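Local coordinates for galactose-1-phosphate uridylyltransferase (Bacillus cereus, PDB 4QVU), which is of unknown function but binds zinc, has a HIT-like fold and may act as a UDP-glucose:hexose-1-phosphate uridylyltransferase, at the interface of chains A and B and the interface of chains A and C. Sequence-based numbering; all coordinates share one arbitrary frame. Chains: chain A/B/C, Uncharacterized protein.

Contact 1: the interface of chains A and B. Residues chain A 146, 241-242, 245; chain B 145-147, 245.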
ATOM      1  N   VAL A 146      14.761   5.050   6.122  1.00 70.26           N
ATOM      2  CA  VAL A 146      16.175   4.744   5.904  1.00 71.41           C
ATOM      3  C   VAL A 146      16.961   6.014   6.157  1.00 74.39           C
ATOM      4  O   VAL A 146      16.807   6.988   5.417  1.00 73.80           O
ATOM      5  CB  VAL A 146      16.402   4.181   4.473  1.00 74.99           C
ATOM      6  CG1 VAL A 146      17.856   3.797   4.242  1.00 76.26           C
ATOM      7  CG2 VAL A 146      15.483   3.001   4.198  1.00 74.05           C
ATOM      8  N   ILE A 241      15.881   2.397  -2.862  1.00 70.69           N
ATOM      9  CA  ILE A 241      15.949   3.395  -1.788  1.00 69.14           C
ATOM     10  C   ILE A 241      17.389   3.497  -1.279  1.00 74.72           C
ATOM     11  O   ILE A 241      17.777   4.537  -0.766  1.00 75.10           O
ATOM     12  CB  ILE A 241      14.948   3.018  -0.634  1.00 70.56           C
ATOM     13  CG1 ILE A 241      14.720   4.205   0.354  1.00 70.10           C
ATOM     14  CG2 ILE A 241      15.355   1.714   0.106  1.00 71.75           C
ATOM     15  CD1 ILE A 241      13.506   4.083   1.310  1.00 67.69           C
ATOM     16  N   GLU A 242      18.166   2.413  -1.420  1.00 72.75           N
ATOM     17  CA  GLU A 242      19.553   2.332  -0.981  1.00 74.47           C
ATOM     18  C   GLU A 242      20.450   3.118  -1.932  1.00 81.37           C
ATOM     19  O   GLU A 242      21.486   3.644  -1.497  1.00 82.98           O
ATOM     20  CB  GLU A 242      20.003   0.867  -0.894  1.00 76.57           C
ATOM     21  CG  GLU A 242      21.109   0.628   0.119  1.00 91.39           C
ATOM     22  CD  GLU A 242      20.746   0.660   1.595  1.00109.08           C
ATOM     23  OE1 GLU A 242      19.647   0.186   1.957  1.00 89.31           O
ATOM     24  OE2 GLU A 242      21.615   1.060   2.401  1.00113.82           O
ATOM     25  N   LYS A 245      19.809   6.821  -1.105  1.00 74.45           N
ATOM     26  CA  LYS A 245      20.514   7.011   0.163  1.00 75.49           C
ATOM     27  C   LYS A 245      21.991   7.337  -0.077  1.00 84.00           C
ATOM     28  O   LYS A 245      22.489   8.303   0.501  1.00 85.22           O
ATOM     29  CB  LYS A 245      20.376   5.752   1.031  1.00 76.86           C
ATOM     30  CG  LYS A 245      21.183   5.769   2.324  1.00 82.04           C
ATOM     31  CD  LYS A 245      21.336   4.359   2.818  1.00 88.80           C
ATOM     32  CE  LYS A 245      22.270   4.243   3.979  1.00 99.49           C
ATOM     33  NZ  LYS A 245      22.512   2.823   4.328  1.00111.30           N
TER
ATOM     34  N   GLY B 145      15.343  -3.862  -1.047  1.00 66.97           N
ATOM     35  CA  GLY B 145      15.199  -3.291   0.287  1.00 66.93           C
ATOM     36  C   GLY B 145      16.439  -2.710   0.938  1.00 73.50           C
ATOM     37  O   GLY B 145      17.381  -2.265   0.265  1.00 73.78           O
ATOM     38  N   VAL B 146      16.388  -2.665   2.278  1.00 70.26           N
ATOM     39  CA  VAL B 146      17.443  -2.170   3.162  1.00 71.41           C
ATOM     40  C   VAL B 146      18.422  -3.305   3.386  1.00 74.39           C
ATOM     41  O   VAL B 146      18.059  -4.319   3.986  1.00 73.80           O
ATOM     42  CB  VAL B 146      16.842  -1.636   4.492  1.00 74.99           C
ATOM     43  CG1 VAL B 146      17.914  -1.058   5.405  1.00 76.26           C
ATOM     44  CG2 VAL B 146      15.752  -0.609   4.226  1.00 74.05           C
ATOM     45  N   ILE B 147      19.651  -3.131   2.904  1.00 70.65           N
ATOM     46  CA  ILE B 147      20.744  -4.100   2.990  1.00 71.31           C
ATOM     47  C   ILE B 147      21.219  -4.276   4.458  1.00 75.94           C
ATOM     48  O   ILE B 147      21.542  -3.297   5.140  1.00 76.55           O
ATOM     49  CB  ILE B 147      21.896  -3.622   2.063  1.00 76.28           C
ATOM     50  CG1 ILE B 147      21.446  -3.689   0.580  1.00 75.65           C
ATOM     51  CG2 ILE B 147      23.191  -4.426   2.300  1.00 78.97           C
ATOM     52  CD1 ILE B 147      22.252  -2.861  -0.378  1.00 83.16           C
ATOM     53  N   LYS B 245      17.338  -3.977  11.123  1.00 74.45           N
ATOM     54  CA  LYS B 245      18.602  -4.016  10.386  1.00 75.49           C
ATOM     55  C   LYS B 245      19.790  -4.138  11.345  1.00 84.00           C
ATOM     56  O   LYS B 245      20.640  -5.001  11.131  1.00 85.22           O
ATOM     57  CB  LYS B 245      18.738  -2.757   9.518  1.00 76.86           C
ATOM     58  CG  LYS B 245      20.077  -2.610   8.803  1.00 82.04           C
ATOM     59  CD  LYS B 245      20.255  -1.174   8.398  1.00 88.80           C
ATOM     60  CE  LYS B 245      21.616  -0.883   7.857  1.00 99.49           C
ATOM     61  NZ  LYS B 245      21.796   0.569   7.621  1.00111.30           N
TER

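Contact 2: the interface of chains A and C. Residues chain A 106-107, 134, 208-209; chain C 231-232, 234.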
ATOM      1  N   ILE A 106      -1.059  25.188   8.376  1.00 66.02           N
ATOM      2  CA  ILE A 106      -0.160  24.525   7.439  1.00 63.57           C
ATOM      3  C   ILE A 106       0.877  25.511   6.913  1.00 65.98           C
ATOM      4  O   ILE A 106       0.534  26.641   6.566  1.00 66.69           O
ATOM      5  CB  ILE A 106      -0.978  23.908   6.269  1.00 65.99           C
ATOM      6  CG1 ILE A 106      -1.682  22.608   6.703  1.00 65.70           C
ATOM      7  CG2 ILE A 106      -0.102  23.672   5.035  1.00 66.38           C
ATOM      8  CD1 ILE A 106      -2.545  21.952   5.620  1.00 74.12           C
ATOM      9  N   LEU A 107       2.131  25.048   6.832  1.00 60.43           N
ATOM     10  CA  LEU A 107       3.294  25.705   6.240  1.00 59.53           C
ATOM     11  C   LEU A 107       3.852  24.754   5.174  1.00 63.98           C
ATOM     12  O   LEU A 107       4.221  23.608   5.488  1.00 62.59           O
ATOM     13  CB  LEU A 107       4.356  26.100   7.297  1.00 59.61           C
ATOM     14  CG  LEU A 107       5.745  26.559   6.777  1.00 63.76           C
ATOM     15  CD1 LEU A 107       5.674  27.840   5.966  1.00 64.71           C
ATOM     16  CD2 LEU A 107       6.715  26.736   7.896  1.00 64.96           C
ATOM     17  N   TYR A 134      -4.350  19.247  10.196  1.00 65.39           N
ATOM     18  CA  TYR A 134      -3.542  18.682   9.112  1.00 63.70           C
ATOM     19  C   TYR A 134      -2.852  17.355   9.487  1.00 66.37           C
ATOM     20  O   TYR A 134      -2.418  16.645   8.584  1.00 65.88           O
ATOM     21  CB  TYR A 134      -2.480  19.672   8.617  1.00 64.93           C
ATOM     22  CG  TYR A 134      -1.353  19.967   9.580  1.00 67.38           C
ATOM     23  CD1 TYR A 134      -0.208  19.176   9.605  1.00 68.39           C
ATOM     24  CD2 TYR A 134      -1.384  21.093  10.397  1.00 69.50           C
ATOM     25  CE1 TYR A 134       0.845  19.456  10.475  1.00 69.90           C
ATOM     26  CE2 TYR A 134      -0.331  21.389  11.263  1.00 70.61           C
ATOM     27  CZ  TYR A 134       0.784  20.568  11.294  1.00 76.08           C
ATOM     28  OH  TYR A 134       1.830  20.849  12.135  1.00 79.25           O
ATOM     29  N   PHE A 208       5.707  21.107   6.084  1.00 60.82           N
ATOM     30  CA  PHE A 208       6.146  21.202   7.463  1.00 61.14           C
ATOM     31  C   PHE A 208       5.080  20.648   8.373  1.00 65.68           C
ATOM     32  O   PHE A 208       3.886  20.770   8.090  1.00 64.45           O
ATOM     33  CB  PHE A 208       6.497  22.642   7.835  1.00 63.72           C
ATOM     34  CG  PHE A 208       7.779  23.142   7.211  1.00 64.91           C
ATOM     35  CD1 PHE A 208       7.790  23.654   5.912  1.00 66.19           C
ATOM     36  CD2 PHE A 208       8.969  23.142   7.934  1.00 66.86           C
ATOM     37  CE1 PHE A 208       8.975  24.134   5.343  1.00 67.38           C
ATOM     38  CE2 PHE A 208      10.155  23.627   7.362  1.00 69.87           C
ATOM     39  CZ  PHE A 208      10.147  24.127   6.072  1.00 67.35           C
ATOM     40  N   TYR A 209       5.532  19.999   9.455  1.00 64.10           N
ATOM     41  CA  TYR A 209       4.683  19.373  10.473  1.00 64.11           C
ATOM     42  C   TYR A 209       5.240  19.621  11.870  1.00 69.08           C
ATOM     43  O   TYR A 209       6.463  19.630  12.059  1.00 67.27           O
ATOM     44  CB  TYR A 209       4.561  17.840  10.244  1.00 63.58           C
ATOM     45  CG  TYR A 209       4.355  17.402   8.805  1.00 62.33           C
ATOM     46  CD1 TYR A 209       5.426  17.327   7.917  1.00 63.09           C
ATOM     47  CD2 TYR A 209       3.107  16.967   8.357  1.00 61.52           C
ATOM     48  CE1 TYR A 209       5.247  16.930   6.596  1.00 61.44           C
ATOM     49  CE2 TYR A 209       2.925  16.520   7.048  1.00 60.48           C
ATOM     50  CZ  TYR A 209       3.994  16.525   6.166  1.00 64.95           C
ATOM     51  OH  TYR A 209       3.842  16.093   4.874  1.00 62.05           O
TER
ATOM     52  N   GLY C 231       0.966  16.115   0.706  1.00 59.58           N
ATOM     53  CA  GLY C 231       1.591  16.233   2.019  1.00 59.21           C
ATOM     54  C   GLY C 231       0.726  15.961   3.225  1.00 61.12           C
ATOM     55  O   GLY C 231       1.254  15.650   4.294  1.00 59.96           O
ATOM     56  N   TYR C 232      -0.604  16.099   3.094  1.00 57.47           N
ATOM     57  CA  TYR C 232      -1.456  15.958   4.271  1.00 56.76           C
ATOM     58  C   TYR C 232      -2.711  15.116   4.034  1.00 61.95           C
ATOM     59  O   TYR C 232      -3.523  15.001   4.956  1.00 63.31           O
ATOM     60  CB  TYR C 232      -1.894  17.357   4.747  1.00 58.25           C
ATOM     61  CG  TYR C 232      -0.755  18.340   4.916  1.00 59.46           C
ATOM     62  CD1 TYR C 232       0.038  18.330   6.060  1.00 61.12           C
ATOM     63  CD2 TYR C 232      -0.483  19.300   3.942  1.00 60.74           C
ATOM     64  CE1 TYR C 232       1.078  19.244   6.228  1.00 62.55           C
ATOM     65  CE2 TYR C 232       0.549  20.225   4.103  1.00 62.99           C
ATOM     66  CZ  TYR C 232       1.332  20.186   5.246  1.00 69.33           C
ATOM     67  OH  TYR C 232       2.349  21.091   5.426  1.00 73.75           O
ATOM     68  N   ILE C 234      -5.382  15.817   2.478  1.00 65.28           N
ATOM     69  CA  ILE C 234      -6.518  16.720   2.592  1.00 66.72           C
ATOM     70  C   ILE C 234      -7.079  16.824   1.180  1.00 75.31           C
ATOM     71  O   ILE C 234      -6.460  17.481   0.335  1.00 75.61           O
ATOM     72  CB  ILE C 234      -6.174  18.101   3.243  1.00 70.71           C
ATOM     73  CG1 ILE C 234      -5.692  17.922   4.702  1.00 69.92           C
ATOM     74  CG2 ILE C 234      -7.390  19.046   3.168  1.00 72.25           C
ATOM     75  CD1 ILE C 234      -5.166  19.141   5.385  1.00 75.01           C
TER

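Contact 1: the interface of chains A and B
A:Glu242, in the first turn of helix 241-249, lays its side chain against the short strand 145-147 of chain B, where it meets B:Val146 and B:Ile147. OE2 is bonded firmly within chain A, while OE1 makes a weak bond to chain B. This carboxylate oxygen OE1 lies beside the strand backbone, 3.4 Å from the amide N of B:Ile147. The hydrogen bond is long although fairly straight (157° at the hydrogen). OE1 also packs against CA of B:Val146, so the carboxylate sits over the junction between the two strand residues. A bend in the glutamate chain (chi2 74°) turns the carboxylate aside, and the extended chain of A:Lys245 reaches back to bring NZ 2.8 Å from OE2. This hydrogen-bonded salt bridge within chain A runs nearly in line with the C-O bond of OE2 and probably steadies the carboxylate for its contact with chain B. Nearer the backbone, the methylene CG of A:Glu242 touches the end methyl CD1 of B:Ile147 at 3.7 Å, the two chains crossing at a slant, so an aliphatic contact accompanies the polar one. The interface is two-fold symmetric, and here Val146 and Lys245 each meet their own copies. A:Val146 and B:Val146 lie antiparallel, offset from one another, and touch through CG2, the methyl lying beside the backbone N of each valine, with 3.6 Å between the two CG2 atoms. The extended lysines A:Lys245 and B:Lys245 instead point tip to tip. Their like charges would probably disfavour this approach, and the acid of A:Glu242 may offset part of the cost. Where the lysines meet, NZ of A:Lys245 stands 4.1 Å from NZ of B:Lys245, while OE2 of A:Glu242 lies 5.2 Å from that second amine.

Contact 2: the interface of chains A and C
This is a two-fold symmetric interface between copies of a DUF4931 protein with a HIT-like fold, in which a tyrosine at the end of one chain's helix plugs into the other; it joins chains A and C in the deposited four-copy assembly, which may or may not be the biological one. C:Tyr232, the last residue of helix 227-232, lays its ring against the neighbouring strands 104-111 and 203-211 of chain A and the loop residue A:Tyr134. Its phenol hydroxyl points at backbone carbonyls of both strands. OH donates to O of A:Phe208 at 3.1 Å, tilted 19° from that carbonyl's plane; O of A:Leu107 is also 3.1 Å from OH and could serve as an alternative or second acceptor. The ring is flanked on both sides. A:Ile106 lies along one face, its end methyl CD1 3.9 Å from the ring centroid and its branch methyl CG2 close to CE2. From the opposite side of the ring plane comes A:Tyr209, whose ring atom CE2 is 3.4 Å from CE1 of C:Tyr232. A:Tyr134 adds an edge-to-face contact, the two ring planes at 76° and its CD1 3.6 Å from CE1 of C:Tyr232. Its CG stands between its own backbone N and carbonyl carbon (chi1 69°), which goes with CB and CD1 facing the C:Tyr232 ring. A second phenol bond runs the other way: OH of A:Tyr209 donates to the backbone O of C:Gly231 at 2.7 Å, the acceptor lying at the edge of the tyrosine ring and in its plane. At the rim, the methyls CD1 of A:Ile106 and CD1 of C:Ile234 meet tip to tip at 3.9 Å.

The centres of the C-alpha atoms of contact 1 and contact 2 lie about 26 Å apart, and the two share no residue. Contact 1 uses strand 145-147 and helix 241-249, whereas contact 2 takes strands 104-111 and 203-211 with a loop residue on one chain and the end of helix 227-232 on the other. Separate surfaces let chain A hold B and C at once, and repeating both two-fold contacts could build the four-copy deposited assembly. The helix end inserted in contact 2 precedes helix 241-249 of contact 1 in sequence, so this C-terminal stretch serves both pairings. The structure alone does not establish a solution tetramer.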